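Local coordinates for flagellar hook-associated protein (Burkholderia pseudomallei, PDB 4UT1), which probably serves as a structural component of the bacterial flagellum, at the junction between hook and filament, at residues A303-F314 with L593-I604. Numbering follows the deposited sequence.
Sequences AQAQLGALAVSF and LTGAYAGYVNAI. With EDO (1,2-ethanediol), chain P.
Tyr600 OH packs against Leu307 CD2 of the facing helix and takes part in two hydrogen bonds, one to O2 of a 1,2-ethanediol, 2.8 Å away, the other to Tyr158 OH. The same diol oxygen bonds Tyr597 OH at 3.0 Å, so a molecule probably left from crystallisation links two phenols one helical turn apart. Leu307 lies against both rings from the side of the facing helix: its CB lies over one face of Tyr600, 4.1 Å from the ring centroid, in a CH-pi contact, while CD1 meets the edge of Tyr597. With chi1 at -179°, CG of Leu307 swings opposite the backbone N, and the side chain runs alongside Tyr597, pointing the same way.

No direct hydrogen bond joins 303-314 to 593-604; a water does so instead, donating to Gln306 OE1 at 2.7 Å and to the backbone O of Tyr600. The amide plane of Gln306 stands 89° to the Tyr600 ring. Further along, Leu310 forks over the second helix, CD1 against CA and CB of Tyr597 and CD2 pressed tightly on Ala596 CB at 3.4 Å. Leu593 straddles the end of the contact, CD2 on Ser313 and CD1 4.0 Å from Phe314 CB; Ser313 OG itself bonds Thr364 O.

Segments 303-314 and 593-604, parts of helices 287-322 and 593-630, run antiparallel at 169°, their axes coming within 9.8 Å. Helix 113-129 lies against Leu307 and Tyr597, helix 80-106 touches Tyr600 and Ile604, and helix 134-193 reaches Ala303, Phe314 and Ile604, making this a buried seam of the long helical bundle from which the beta domains project.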
loop_
_atom_site.group_PDB
_atom_site.type_symbol
_atom_site.label_atom_id
_atom_site.label_comp_id
_atom_site.label_asym_id
_atom_site.label_seq_id
_atom_site.Cartn_x
_atom_site.Cartn_y
_atom_site.Cartn_z
ATOM N N ALA A 303 -3.288 -5.507 5.922
ATOM C CA ALA A 303 -3.989 -6.040 4.765
ATOM C C ALA A 303 -4.492 -4.901 3.896
ATOM O O ALA A 303 -4.387 -4.970 2.680
ATOM C CB ALA A 303 -5.147 -6.941 5.178
ATOM N N GLN A 304 -5.042 -3.855 4.504
ATOM C CA GLN A 304 -5.548 -2.773 3.671
ATOM C C GLN A 304 -4.405 -2.005 3.004
ATOM O O GLN A 304 -4.541 -1.553 1.871
ATOM C CB GLN A 304 -6.429 -1.808 4.456
ATOM C CG GLN A 304 -7.140 -0.852 3.498
ATOM C CD GLN A 304 -8.162 0.011 4.163
ATOM O OE1 GLN A 304 -8.376 -0.066 5.384
ATOM N NE2 GLN A 304 -8.808 0.857 3.370
ATOM N N ALA A 305 -3.277 -1.865 3.696
ATOM C CA ALA A 305 -2.125 -1.182 3.114
ATOM C C ALA A 305 -1.604 -1.961 1.909
ATOM O O ALA A 305 -1.173 -1.379 0.903
ATOM C CB ALA A 305 -1.011 -1.004 4.152
ATOM N N GLN A 306 -1.603 -3.282 2.030
ATOM C CA GLN A 306 -1.153 -4.139 0.930
ATOM C C GLN A 306 -2.096 -4.099 -0.264
ATOM O O GLN A 306 -1.650 -4.013 -1.415
ATOM C CB GLN A 306 -0.990 -5.578 1.428
ATOM C CG GLN A 306 0.131 -5.721 2.463
ATOM C CD GLN A 306 0.012 -6.990 3.290
ATOM O OE1 GLN A 306 -0.640 -7.959 2.884
ATOM N NE2 GLN A 306 0.628 -6.987 4.462
ATOM N N LEU A 307 -3.394 -4.184 -0.013
ATOM C CA LEU A 307 -4.347 -4.177 -1.106
ATOM C C LEU A 307 -4.389 -2.783 -1.721
ATOM O O LEU A 307 -4.504 -2.640 -2.921
ATOM C CB LEU A 307 -5.737 -4.605 -0.640
ATOM C CG LEU A 307 -6.796 -4.649 -1.744
ATOM C CD1 LEU A 307 -6.410 -5.630 -2.855
ATOM C CD2 LEU A 307 -8.154 -5.001 -1.163
ATOM N N GLY A 308 -4.273 -1.755 -0.888
ATOM C CA GLY A 308 -4.180 -0.394 -1.390
ATOM C C GLY A 308 -2.972 -0.201 -2.287
ATOM O O GLY A 308 -3.022 0.521 -3.299
ATOM N N ALA A 309 -1.880 -0.862 -1.925
ATOM C CA ALA A 309 -0.650 -0.766 -2.709
ATOM C C ALA A 309 -0.849 -1.342 -4.107
ATOM O O ALA A 309 -0.319 -0.799 -5.077
ATOM C CB ALA A 309 0.507 -1.481 -1.993
ATOM N N LEU A 310 -1.618 -2.427 -4.217
ATOM C CA LEU A 310 -1.919 -2.986 -5.534
ATOM C C LEU A 310 -2.685 -1.993 -6.408
ATOM O O LEU A 310 -2.362 -1.819 -7.587
ATOM C CB LEU A 310 -2.717 -4.283 -5.414
ATOM C CG LEU A 310 -2.053 -5.417 -4.634
ATOM C CD1 LEU A 310 -2.854 -6.704 -4.822
ATOM C CD2 LEU A 310 -0.590 -5.594 -5.047
ATOM N N ALA A 311 -3.705 -1.357 -5.831
ATOM C CA ALA A 311 -4.481 -0.335 -6.538
ATOM C C ALA A 311 -3.584 0.789 -7.074
ATOM O O ALA A 311 -3.713 1.201 -8.236
ATOM C CB ALA A 311 -5.567 0.240 -5.622
ATOM N N VAL A 312 -2.676 1.275 -6.232
ATOM C CA VAL A 312 -1.795 2.357 -6.616
ATOM C C VAL A 312 -0.874 1.902 -7.743
ATOM O O VAL A 312 -0.729 2.588 -8.732
ATOM C CB VAL A 312 -0.949 2.872 -5.439
ATOM C CG1 VAL A 312 0.141 3.825 -5.940
ATOM C CG2 VAL A 312 -1.826 3.562 -4.405
ATOM N N SER A 313 -0.256 0.742 -7.584
ATOM C CA SER A 313 0.663 0.266 -8.599
ATOM C C SER A 313 -0.069 0.036 -9.919
ATOM O O SER A 313 0.442 0.380 -10.970
ATOM C CB SER A 313 1.357 -1.021 -8.153
ATOM O OG SER A 313 2.300 -1.421 -9.131
ATOM N N PHE A 314 -1.262 -0.558 -9.858
ATOM C CA PHE A 314 -2.059 -0.786 -11.060
ATOM C C PHE A 314 -2.374 0.529 -11.782
ATOM O O PHE A 314 -2.106 0.673 -12.967
ATOM C CB PHE A 314 -3.367 -1.526 -10.711
ATOM C CG PHE A 314 -4.388 -1.519 -11.822
ATOM C CD1 PHE A 314 -5.299 -0.475 -11.944
ATOM C CD2 PHE A 314 -4.441 -2.556 -12.750
ATOM C CE1 PHE A 314 -6.237 -0.466 -12.959
ATOM C CE2 PHE A 314 -5.388 -2.554 -13.769
ATOM C CZ PHE A 314 -6.280 -1.507 -13.878
ATOM N N LEU A 593 1.249 -8.000 -10.070
ATOM C CA LEU A 593 0.081 -7.528 -9.340
ATOM C C LEU A 593 -0.729 -8.698 -8.778
ATOM O O LEU A 593 -1.129 -8.683 -7.614
ATOM C CB LEU A 593 -0.797 -6.655 -10.245
ATOM C CG LEU A 593 -0.197 -5.324 -10.692
ATOM C CD1 LEU A 593 -1.066 -4.651 -11.739
ATOM C CD2 LEU A 593 -0.018 -4.418 -9.499
ATOM N N THR A 594 -0.973 -9.711 -9.601
ATOM C CA THR A 594 -1.792 -10.844 -9.174
ATOM C C THR A 594 -1.002 -11.731 -8.228
ATOM O O THR A 594 -1.562 -12.331 -7.307
ATOM C CB THR A 594 -2.290 -11.678 -10.370
ATOM O OG1 THR A 594 -1.170 -12.074 -11.164
ATOM C CG2 THR A 594 -3.251 -10.864 -11.223
ATOM N N GLY A 595 0.308 -11.794 -8.440
ATOM C CA GLY A 595 1.183 -12.503 -7.527
ATOM C C GLY A 595 1.186 -11.826 -6.168
ATOM O O GLY A 595 1.168 -12.489 -5.129
ATOM N N ALA A 596 1.199 -10.498 -6.174
ATOM C CA ALA A 596 1.153 -9.732 -4.929
ATOM C C ALA A 596 -0.210 -9.884 -4.264
ATOM O O ALA A 596 -0.297 -10.003 -3.048
ATOM C CB ALA A 596 1.462 -8.268 -5.193
ATOM N N TYR A 597 -1.274 -9.898 -5.061
ATOM C CA TYR A 597 -2.613 -10.170 -4.525
ATOM C C TYR A 597 -2.686 -11.514 -3.805
ATOM O O TYR A 597 -3.325 -11.630 -2.755
ATOM C CB TYR A 597 -3.667 -10.150 -5.631
ATOM C CG TYR A 597 -5.079 -10.278 -5.104
ATOM C CD1 TYR A 597 -5.733 -9.179 -4.556
ATOM C CD2 TYR A 597 -5.754 -11.494 -5.135
ATOM C CE1 TYR A 597 -7.009 -9.285 -4.071
ATOM C CE2 TYR A 597 -7.048 -11.603 -4.650
ATOM C CZ TYR A 597 -7.666 -10.495 -4.124
ATOM O OH TYR A 597 -8.944 -10.585 -3.626
ATOM N N ALA A 598 -2.061 -12.534 -4.384
ATOM C CA ALA A 598 -2.082 -13.861 -3.771
ATOM C C ALA A 598 -1.358 -13.860 -2.420
ATOM O O ALA A 598 -1.787 -14.521 -1.478
ATOM C CB ALA A 598 -1.468 -14.892 -4.707
ATOM N N GLY A 599 -0.266 -13.113 -2.324
ATOM C CA GLY A 599 0.451 -12.988 -1.064
ATOM C C GLY A 599 -0.385 -12.286 -0.007
ATOM O O GLY A 599 -0.392 -12.681 1.157
ATOM N N TYR A 600 -1.101 -11.247 -0.420
ATOM C CA TYR A 600 -1.941 -10.478 0.491
ATOM C C TYR A 600 -3.060 -11.363 1.048
ATOM O O TYR A 600 -3.357 -11.337 2.250
ATOM C CB TYR A 600 -2.488 -9.233 -0.240
ATOM C CG TYR A 600 -3.934 -8.895 0.023
ATOM C CD1 TYR A 600 -4.295 -8.087 1.096
ATOM C CD2 TYR A 600 -4.941 -9.363 -0.813
ATOM C CE1 TYR A 600 -5.602 -7.781 1.340
ATOM C CE2 TYR A 600 -6.262 -9.060 -0.575
ATOM C CZ TYR A 600 -6.587 -8.265 0.499
ATOM O OH TYR A 600 -7.898 -7.950 0.740
ATOM N N VAL A 601 -3.661 -12.180 0.191
ATOM C CA VAL A 601 -4.729 -13.072 0.637
ATOM C C VAL A 601 -4.175 -14.163 1.547
ATOM O O VAL A 601 -4.760 -14.474 2.586
ATOM C CB VAL A 601 -5.473 -13.714 -0.563
ATOM C CG1 VAL A 601 -6.328 -14.905 -0.118
ATOM C CG2 VAL A 601 -6.337 -12.669 -1.256
ATOM N N ASN A 602 -3.041 -14.733 1.161
ATOM C CA ASN A 602 -2.458 -15.841 1.908
ATOM C C ASN A 602 -1.988 -15.433 3.301
ATOM O O ASN A 602 -1.991 -16.255 4.212
ATOM C CB ASN A 602 -1.291 -16.457 1.130
ATOM C CG ASN A 602 -1.758 -17.271 -0.063
ATOM O OD1 ASN A 602 -2.895 -17.723 -0.105
ATOM N ND2 ASN A 602 -0.877 -17.452 -1.046
ATOM N N ALA A 603 -1.586 -14.176 3.468
ATOM C CA ALA A 603 -1.219 -13.677 4.793
ATOM C C ALA A 603 -2.430 -13.768 5.707
ATOM O O ALA A 603 -2.334 -14.213 6.848
ATOM C CB ALA A 603 -0.700 -12.237 4.730
ATOM N N ILE A 604 -3.579 -13.351 5.192
ATOM C CA ILE A 604 -4.815 -13.428 5.959
ATOM C C ILE A 604 -5.207 -14.892 6.204
ATOM O O ILE A 604 -5.558 -15.281 7.329
ATOM C CB ILE A 604 -5.965 -12.681 5.246
ATOM C CG1 ILE A 604 -5.618 -11.191 5.121
ATOM C CG2 ILE A 604 -7.296 -12.898 5.999
ATOM C CD1 ILE A 604 -6.454 -10.402 4.119
HETATM C C1 EDO P . -11.943 -9.318 -1.956
HETATM O O1 EDO P . -11.739 -9.290 -3.380
HETATM C C2 EDO P . -11.030 -8.310 -1.258
HETATM O O2 EDO P . -9.635 -8.670 -1.373
HETATM O O HOH W 1 -2.558 -9.402 4.194
#